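Ketosynthase (PDB 6KXE) probably catalyses the decarboxylative condensation of a fatty acyl group with malonyl-ACP, giving a 3-oxoacyl-ACP and lengthening the acyl chain by two carbons. Local coordinates at residues G110-E115 with T168-G173; G261-A266 with I277-R282; D296-H301 with Q389-A394. All coordinates share one frame; numbering follows the deposited sequence.

Contact 1: residues G110-E115 with T168-G173; sequences GTTDGE and TACAAG. With PPI (propanoic acid), chain C.
Thr112 sets its hydroxyl against the Ala169-Cys170 peptide: OG1 is 3.0 Å from Ala169 C, yet its line to Ala169 O is too poorly angled for a hydrogen bond, so this is packing on the peptide. With OG1 beside the backbone N (chi1 -64°), CG2 of Thr112 is left anti to it and faces the acyl group, 4.0 Å from C3 of the propanoic acid. The acyl group is bound as a thioester, Cys170 SG to its C1 at 1.7 Å, while Ala169 CB abuts its O1 at 3.5 Å. The group also hydrogen-bonds to the backbone N of Phe395, consistent with the oxyanion hole of this family. A glycine in place of Thr112 would probably leave a gap beside C3 of the acyl group and over the Ala169 peptide, where methyl and hydroxyl now lie. The acylated cysteine sits just ahead of the buried helix 172-185, the placement of the nucleophile in the thiolase fold, and His301 and His336 touch its side chain, as expected for a Cys-His-His ketosynthase site. Two residues on, at the start of the helix, Ala172 CB presses on the chain at Gly110, 3.4 Å from Gly110 CA, where any side chain would collide with the carbonyl carbon of Ala172. Behind this layer Thr111 turns away from the cysteine loop; its OG1 accepts from Gly114 N at 2.9 Å, an ST motif, and also bonds to Ala197 O. Asp198 takes the N-H groups of Thr112 and Asp113 on its carboxylate, which fixes the course of the loop, and Lys203 forms a salt bridge with Asp113.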
loop_
_atom_site.group_PDB
_atom_site.type_symbol
_atom_site.label_atom_id
_atom_site.label_comp_id
_atom_site.label_asym_id
_atom_site.label_seq_id
_atom_site.Cartn_x
_atom_site.Cartn_y
_atom_site.Cartn_z
ATOM N N GLY A 110 -0.004 5.056 4.235
ATOM C CA GLY A 110 -0.011 3.633 4.593
ATOM C C GLY A 110 -1.292 3.262 5.298
ATOM O O GLY A 110 -1.760 4.062 6.119
ATOM N N THR A 111 -1.856 2.097 5.015
ATOM C CA THR A 111 -3.035 1.602 5.772
ATOM C C THR A 111 -3.000 0.070 5.872
ATOM O O THR A 111 -2.538 -0.631 4.934
ATOM C CB THR A 111 -4.336 2.149 5.172
ATOM O OG1 THR A 111 -5.409 1.926 6.087
ATOM C CG2 THR A 111 -4.714 1.467 3.876
ATOM N N THR A 112 -3.573 -0.453 6.942
ATOM C CA THR A 112 -3.795 -1.892 7.126
ATOM C C THR A 112 -5.208 -2.246 6.643
ATOM O O THR A 112 -5.345 -3.194 5.868
ATOM C CB THR A 112 -3.613 -2.315 8.584
ATOM O OG1 THR A 112 -2.258 -2.093 8.972
ATOM C CG2 THR A 112 -3.972 -3.775 8.807
ATOM N N ASP A 113 -6.219 -1.542 7.131
ATOM C CA ASP A 113 -7.647 -1.910 6.993
ATOM C C ASP A 113 -8.432 -0.874 6.182
ATOM O O ASP A 113 -9.553 -1.207 5.759
ATOM C CB ASP A 113 -8.274 -2.073 8.377
ATOM C CG ASP A 113 -7.675 -3.193 9.187
ATOM O OD1 ASP A 113 -7.552 -4.305 8.634
ATOM O OD2 ASP A 113 -7.251 -2.921 10.322
ATOM N N GLY A 114 -7.872 0.311 5.946
ATOM C CA GLY A 114 -8.598 1.405 5.285
ATOM C C GLY A 114 -9.997 1.527 5.854
ATOM O O GLY A 114 -10.119 1.527 7.122
ATOM N N GLU A 115 -11.014 1.613 4.995
ATOM C CA GLU A 115 -12.412 1.825 5.440
ATOM C C GLU A 115 -13.090 0.477 5.683
ATOM O O GLU A 115 -14.223 0.281 5.209
ATOM C CB GLU A 115 -13.186 2.698 4.441
ATOM C CG GLU A 115 -12.518 3.999 4.082
ATOM C CD GLU A 115 -12.241 4.993 5.201
ATOM O OE1 GLU A 115 -12.498 4.648 6.395
ATOM O OE2 GLU A 115 -11.790 6.126 4.882
ATOM N N THR A 168 0.964 -2.254 3.178
ATOM C CA THR A 168 1.896 -3.223 3.804
ATOM C C THR A 168 1.558 -3.304 5.298
ATOM O O THR A 168 2.485 -3.361 6.143
ATOM C CB THR A 168 3.341 -2.834 3.514
ATOM O OG1 THR A 168 3.543 -1.478 3.926
ATOM C CG2 THR A 168 3.685 -2.967 2.041
ATOM N N ALA A 169 0.261 -3.231 5.601
ATOM C CA ALA A 169 -0.320 -3.575 6.912
ATOM C C ALA A 169 0.445 -2.812 8.014
ATOM O O ALA A 169 0.572 -1.557 7.902
ATOM C CB ALA A 169 -0.235 -5.084 7.020
ATOM N N CYS A 170 0.974 -3.498 9.023
ATOM C CA CYS A 170 1.473 -2.860 10.263
ATOM C C CYS A 170 2.819 -2.182 10.050
ATOM O O CYS A 170 3.312 -1.597 11.032
ATOM C CB CYS A 170 1.526 -3.875 11.390
ATOM S SG CYS A 170 -0.140 -4.454 11.796
ATOM N N ALA A 171 3.371 -2.214 8.825
ATOM C CA ALA A 171 4.616 -1.484 8.478
ATOM C C ALA A 171 4.376 -0.310 7.510
ATOM O O ALA A 171 5.329 0.351 7.101
ATOM C CB ALA A 171 5.570 -2.466 7.877
ATOM N N ALA A 172 3.124 -0.017 7.195
ATOM C CA ALA A 172 2.756 0.819 6.035
ATOM C C ALA A 172 3.278 2.258 6.209
ATOM O O ALA A 172 3.865 2.780 5.261
ATOM C CB ALA A 172 1.283 0.726 5.812
ATOM N N GLY A 173 3.193 2.859 7.389
ATOM C CA GLY A 173 3.690 4.233 7.595
ATOM C C GLY A 173 5.152 4.381 7.245
ATOM O O GLY A 173 5.512 5.370 6.617
HETATM C C1 PPI C . -0.278 -5.892 10.836
HETATM C C2 PPI C . -1.466 -6.741 11.211
HETATM C C3 PPI C . -2.147 -7.129 9.957
HETATM O O1 PPI C . 0.622 -6.377 10.154
#

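Contact 2: residues G261-A266 with I277-R282; sequences GLSCDA and IARGIR
Two side-chain torsions bring Ser263 and Arg279 together. Ser263 holds OG between its backbone N and carbonyl carbon (chi1 68°), which lays the hydroxyl against the helix backbone at Gly280, while the Arg279 chain bends at chi3 (-53°) and folds its guanidinium back over the strand. NH2 of Arg279 then lies 2.8 Å from Cys264 O, with that carbonyl at the edge of the guanidinium and near its plane, and Ser263 CB approaches the group obliquely, 3.7 Å from Arg279 NH2. The other terminal nitrogen, NH1, donates to the backbone oxygen of Lys168 of the neighbouring subunit, a chain of different sequence, so one arginine spans strand, helix and the interface between the two subunits. Ser263 OG is 3.5 Å from Gly280 N at an angle unsuited to a hydrogen bond; its real partners are Gly276 O and Asn399 ND2. Close approach depends on two glycines. Gly261 CA sits 3.8 Å from Gly280 O, and a side chain on Gly261 would run into that oxygen, whereas one on Gly280 would crowd the serine hydroxyl. The strand and helix axes accordingly come within 6.5 Å at 159°, nearly antiparallel, as fits a helix that returns along the strand preceding it in this thiolase-like domain. Asp265 OD1 accepts a hydrogen bond from Asn399 ND2. Strand 255-264 pairs with strand 398-405, and helix 274-288 packs along this part of the sheet: Ile277 and Ile281 rest on Asn399 and Val401, reach Ser393 and Gln389 of strand 387-394, and pack against helix 306-320.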
loop_
_atom_site.group_PDB
_atom_site.type_symbol
_atom_site.label_atom_id
_atom_site.label_comp_id
_atom_site.label_asym_id
_atom_site.label_seq_id
_atom_site.Cartn_x
_atom_site.Cartn_y
_atom_site.Cartn_z
ATOM N N GLY A 261 15.311 0.980 5.527
ATOM C CA GLY A 261 15.595 -0.395 5.098
ATOM C C GLY A 261 14.303 -1.175 4.906
ATOM O O GLY A 261 13.403 -1.029 5.713
ATOM N N LEU A 262 14.198 -1.926 3.823
ATOM C CA LEU A 262 13.063 -2.839 3.583
ATOM C C LEU A 262 13.619 -4.244 3.513
ATOM O O LEU A 262 14.616 -4.456 2.802
ATOM C CB LEU A 262 12.365 -2.493 2.275
ATOM C CG LEU A 262 11.669 -1.143 2.234
ATOM C CD1 LEU A 262 10.984 -1.000 0.886
ATOM C CD2 LEU A 262 10.678 -0.981 3.381
ATOM N N SER A 263 13.013 -5.172 4.239
ATOM C CA SER A 263 13.365 -6.598 4.102
ATOM C C SER A 263 12.072 -7.395 4.074
ATOM O O SER A 263 11.030 -6.904 4.552
ATOM C CB SER A 263 14.292 -7.092 5.179
ATOM O OG SER A 263 13.632 -7.098 6.429
ATOM N N CYS A 264 12.170 -8.595 3.544
ATOM C CA CYS A 264 11.044 -9.542 3.566
ATOM C C CYS A 264 11.545 -10.834 4.195
ATOM O O CYS A 264 12.626 -11.341 3.777
ATOM C CB CYS A 264 10.502 -9.772 2.176
ATOM S SG CYS A 264 9.070 -10.859 2.174
ATOM N N ASP A 265 10.783 -11.365 5.137
ATOM C CA ASP A 265 11.164 -12.618 5.838
ATOM C C ASP A 265 11.242 -13.784 4.842
ATOM O O ASP A 265 12.031 -14.651 5.059
ATOM C CB ASP A 265 10.159 -12.942 6.928
ATOM C CG ASP A 265 10.095 -11.896 8.026
ATOM O OD1 ASP A 265 11.041 -11.113 8.144
ATOM O OD2 ASP A 265 9.086 -11.911 8.766
ATOM N N ALA A 266 10.365 -13.808 3.849
ATOM C CA ALA A 266 10.164 -14.917 2.896
ATOM C C ALA A 266 10.013 -16.217 3.683
ATOM O O ALA A 266 10.679 -17.189 3.320
ATOM C CB ALA A 266 11.338 -14.965 1.958
ATOM N N ILE A 277 13.937 -9.213 10.463
ATOM C CA ILE A 277 13.961 -7.923 11.204
ATOM C C ILE A 277 15.398 -7.450 11.299
ATOM O O ILE A 277 15.630 -6.240 11.079
ATOM C CB ILE A 277 13.311 -8.039 12.574
ATOM C CG1 ILE A 277 11.830 -8.389 12.433
ATOM C CG2 ILE A 277 13.560 -6.743 13.358
ATOM C CD1 ILE A 277 11.235 -8.955 13.702
ATOM N N ALA A 278 16.326 -8.342 11.608
ATOM C CA ALA A 278 17.740 -7.948 11.724
ATOM C C ALA A 278 18.227 -7.407 10.364
ATOM O O ALA A 278 18.951 -6.398 10.321
ATOM C CB ALA A 278 18.580 -9.093 12.228
ATOM N N ARG A 279 17.854 -8.034 9.262
ATOM C CA ARG A 279 18.320 -7.557 7.933
ATOM C C ARG A 279 17.742 -6.164 7.671
ATOM O O ARG A 279 18.488 -5.333 7.149
ATOM C CB ARG A 279 17.949 -8.538 6.821
ATOM C CG ARG A 279 18.877 -9.743 6.775
ATOM C CD ARG A 279 18.721 -10.582 5.528
ATOM N NE ARG A 279 17.307 -10.877 5.448
ATOM C CZ ARG A 279 16.459 -10.284 4.608
ATOM N NH1 ARG A 279 16.897 -9.405 3.710
ATOM N NH2 ARG A 279 15.184 -10.600 4.685
ATOM N N GLY A 280 16.466 -5.925 8.018
ATOM C CA GLY A 280 15.824 -4.608 7.845
ATOM C C GLY A 280 16.596 -3.542 8.598
ATOM O O GLY A 280 16.815 -2.425 8.064
ATOM N N ILE A 281 16.996 -3.847 9.820
ATOM C CA ILE A 281 17.739 -2.874 10.661
ATOM C C ILE A 281 19.066 -2.579 9.967
ATOM O O ILE A 281 19.410 -1.410 9.847
ATOM C CB ILE A 281 17.920 -3.369 12.111
ATOM C CG1 ILE A 281 16.567 -3.542 12.815
ATOM C CG2 ILE A 281 18.844 -2.427 12.884
ATOM C CD1 ILE A 281 16.662 -4.214 14.160
ATOM N N ARG A 282 19.825 -3.599 9.619
ATOM C CA ARG A 282 21.172 -3.397 8.997
ATOM C C ARG A 282 21.052 -2.586 7.707
ATOM O O ARG A 282 21.881 -1.708 7.453
ATOM C CB ARG A 282 21.829 -4.743 8.741
ATOM C CG ARG A 282 22.248 -5.437 10.028
ATOM C CD ARG A 282 22.931 -6.743 9.656
ATOM N NE ARG A 282 23.088 -7.619 10.797
ATOM C CZ ARG A 282 24.017 -7.463 11.714
ATOM N NH1 ARG A 282 24.880 -6.464 11.622
ATOM N NH2 ARG A 282 24.087 -8.314 12.729
#

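Contact 3: residues D296-H301 with Q389-A394; sequences DFISAH and QNNSSA. With PPI (propanoic acid), chain C.
Backbone hydrogen bonds zip Phe297, Ser299, Gln389 and Asn391 into a parallel ladder. Gln389 N donates to Phe297 O at 3.2 Å, Ser299 N to Gln389 O at 2.6 Å, and Asn391 N to Ser299 O at 2.7 Å, the last almost perfectly straight at 178°. Among polar side chains, Gln389 NE2 donates in its own amide plane to a lone pair of Asn391 OD1 at 2.8 Å, which fixes both amide rotations, and Gln389 OE1 is taken by Tyr320. Asn391 ND2 and His301 N share one carboxylate oxygen of Glu312, so a single acid ties the asparagine to the histidine backbone. On the sheet face opposite Ile298 and Gln389, Ser299 OG stands 3.0 Å from Asn390 OD1; Asn390 ND2 bonds to Asn174 and Ser342. Van der Waals contact comes from Ile298, which runs alongside Gln389 and sets CG2 against the Asn391 amide, 3.6 Å from Asn391 ND2. His301 carries its ring out over the strand, CG anti to the backbone N (chi1 -176°), and Ser393 covers one face: CB makes a CH-pi contact 4.3 Å from the His301 ring centroid, 23° off the normal. A water meets the ring edge in plane, 2.9 Å from His301 ND1. Beyond the ring lie His336, whose ring meets it steeply, and the acyl-cysteine site, consistent with the Cys-His-His set of ketosynthases. Strand 297-299 is flanked by strands 326-328 and 387-394; helix 306-320 packs on the Ile298 face and helix 341-355 on the Ser299 face.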
loop_
_atom_site.group_PDB
_atom_site.type_symbol
_atom_site.label_atom_id
_atom_site.label_comp_id
_atom_site.label_asym_id
_atom_site.label_seq_id
_atom_site.Cartn_x
_atom_site.Cartn_y
_atom_site.Cartn_z
ATOM N N ASP A 296 20.772 6.634 19.371
ATOM C CA ASP A 296 20.459 7.094 20.746
ATOM C C ASP A 296 19.311 6.278 21.340
ATOM O O ASP A 296 19.343 6.023 22.542
ATOM C CB ASP A 296 20.211 8.596 20.717
ATOM C CG ASP A 296 21.504 9.312 20.388
ATOM O OD1 ASP A 296 22.531 8.969 21.042
ATOM O OD2 ASP A 296 21.505 10.136 19.454
ATOM N N PHE A 297 18.297 5.917 20.554
ATOM C CA PHE A 297 17.326 4.909 21.002
ATOM C C PHE A 297 16.609 4.333 19.793
ATOM O O PHE A 297 16.738 4.905 18.708
ATOM C CB PHE A 297 16.313 5.458 22.018
ATOM C CG PHE A 297 15.213 6.361 21.538
ATOM C CD1 PHE A 297 15.405 7.729 21.425
ATOM C CD2 PHE A 297 13.943 5.860 21.259
ATOM C CE1 PHE A 297 14.369 8.563 21.021
ATOM C CE2 PHE A 297 12.902 6.700 20.903
ATOM C CZ PHE A 297 13.115 8.040 20.753
ATOM N N ILE A 298 15.878 3.268 20.057
ATOM C CA ILE A 298 15.058 2.524 19.068
ATOM C C ILE A 298 13.611 2.681 19.496
ATOM O O ILE A 298 13.301 2.393 20.687
ATOM C CB ILE A 298 15.452 1.040 18.987
ATOM C CG1 ILE A 298 16.855 0.860 18.416
ATOM C CG2 ILE A 298 14.422 0.249 18.162
ATOM C CD1 ILE A 298 17.415 -0.520 18.608
ATOM N N SER A 299 12.773 3.107 18.548
ATOM C CA SER A 299 11.306 3.075 18.683
ATOM C C SER A 299 10.907 1.716 18.102
ATOM O O SER A 299 10.959 1.538 16.878
ATOM C CB SER A 299 10.649 4.271 18.036
ATOM O OG SER A 299 9.227 4.138 17.911
ATOM N N ALA A 300 10.673 0.761 18.984
ATOM C CA ALA A 300 10.379 -0.639 18.642
ATOM C C ALA A 300 8.984 -0.752 18.055
ATOM O O ALA A 300 8.071 0.009 18.433
ATOM C CB ALA A 300 10.513 -1.534 19.844
ATOM N N HIS A 301 8.829 -1.729 17.182
ATOM C CA HIS A 301 7.493 -2.134 16.688
ATOM C C HIS A 301 6.674 -2.492 17.936
ATOM O O HIS A 301 5.562 -1.948 18.101
ATOM C CB HIS A 301 7.621 -3.198 15.613
ATOM C CG HIS A 301 6.294 -3.560 15.034
ATOM N ND1 HIS A 301 5.559 -2.647 14.325
ATOM C CD2 HIS A 301 5.563 -4.695 15.068
ATOM C CE1 HIS A 301 4.413 -3.214 13.940
ATOM N NE2 HIS A 301 4.372 -4.453 14.408
ATOM N N GLN A 389 16.115 5.213 15.579
ATOM C CA GLN A 389 15.646 4.121 14.711
ATOM C C GLN A 389 14.188 3.865 15.063
ATOM O O GLN A 389 13.893 3.687 16.244
ATOM C CB GLN A 389 16.506 2.887 14.939
ATOM C CG GLN A 389 16.068 1.660 14.161
ATOM C CD GLN A 389 17.011 0.521 14.479
ATOM O OE1 GLN A 389 18.228 0.703 14.564
ATOM N NE2 GLN A 389 16.454 -0.651 14.687
ATOM N N ASN A 390 13.326 3.785 14.052
ATOM C CA ASN A 390 11.879 3.501 14.201
ATOM C C ASN A 390 11.579 2.198 13.453
ATOM O O ASN A 390 11.692 2.170 12.207
ATOM C CB ASN A 390 11.052 4.650 13.653
ATOM C CG ASN A 390 9.565 4.453 13.815
ATOM O OD1 ASN A 390 9.127 4.282 14.944
ATOM N ND2 ASN A 390 8.807 4.551 12.718
ATOM N N ASN A 391 11.266 1.155 14.181
ATOM C CA ASN A 391 11.090 -0.204 13.628
ATOM C C ASN A 391 9.637 -0.408 13.245
ATOM O O ASN A 391 8.724 0.122 13.939
ATOM C CB ASN A 391 11.413 -1.313 14.629
ATOM C CG ASN A 391 12.883 -1.429 14.945
ATOM O OD1 ASN A 391 13.722 -0.754 14.337
ATOM N ND2 ASN A 391 13.197 -2.319 15.877
ATOM N N SER A 392 9.419 -1.259 12.256
ATOM C CA SER A 392 8.055 -1.737 11.961
ATOM C C SER A 392 8.151 -3.123 11.340
ATOM O O SER A 392 9.103 -3.395 10.579
ATOM C CB SER A 392 7.277 -0.736 11.113
ATOM O OG SER A 392 7.639 -0.783 9.733
ATOM N N SER A 393 7.127 -3.924 11.560
ATOM C CA SER A 393 7.008 -5.294 11.003
ATOM C C SER A 393 5.554 -5.527 10.677
ATOM O O SER A 393 4.666 -4.829 11.250
ATOM C CB SER A 393 7.441 -6.330 11.983
ATOM O OG SER A 393 8.837 -6.465 11.941
ATOM N N ALA A 394 5.282 -6.488 9.821
ATOM C CA ALA A 394 3.882 -6.718 9.458
ATOM C C ALA A 394 3.647 -8.173 9.096
ATOM O O ALA A 394 4.603 -8.937 8.866
ATOM C CB ALA A 394 3.503 -5.774 8.334
HETATM C C1 PPI C . -0.278 -5.892 10.836
HETATM C C2 PPI C . -1.466 -6.741 11.211
HETATM C C3 PPI C . -2.147 -7.129 9.957
HETATM O O1 PPI C . 0.622 -6.377 10.154
HETATM O O HOH W 1 5.293 0.213 13.919
#

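How the contacts relate
The three contacts follow one another in series along the chain, all within the ketosynthase fold. Contacts 1 and 3 have centres about 16 Å apart and meet directly, the cysteine loop packing on strand 387-394 through Ala171 with Ser392 and Cys170 with Ser393; both also reach the propanoyl group. The centre of contact 2 lies about 12 Å from that of contact 3 and about 18 Å from that of contact 1. Helix 274-288 brings it against strand 387-394 and precedes strand 297-299. Strands 255-264, 297-299 and 387-394 belong to one mixed sheet, on which this helix packs and whose strand 387-394 touches the loop of the acylated cysteine.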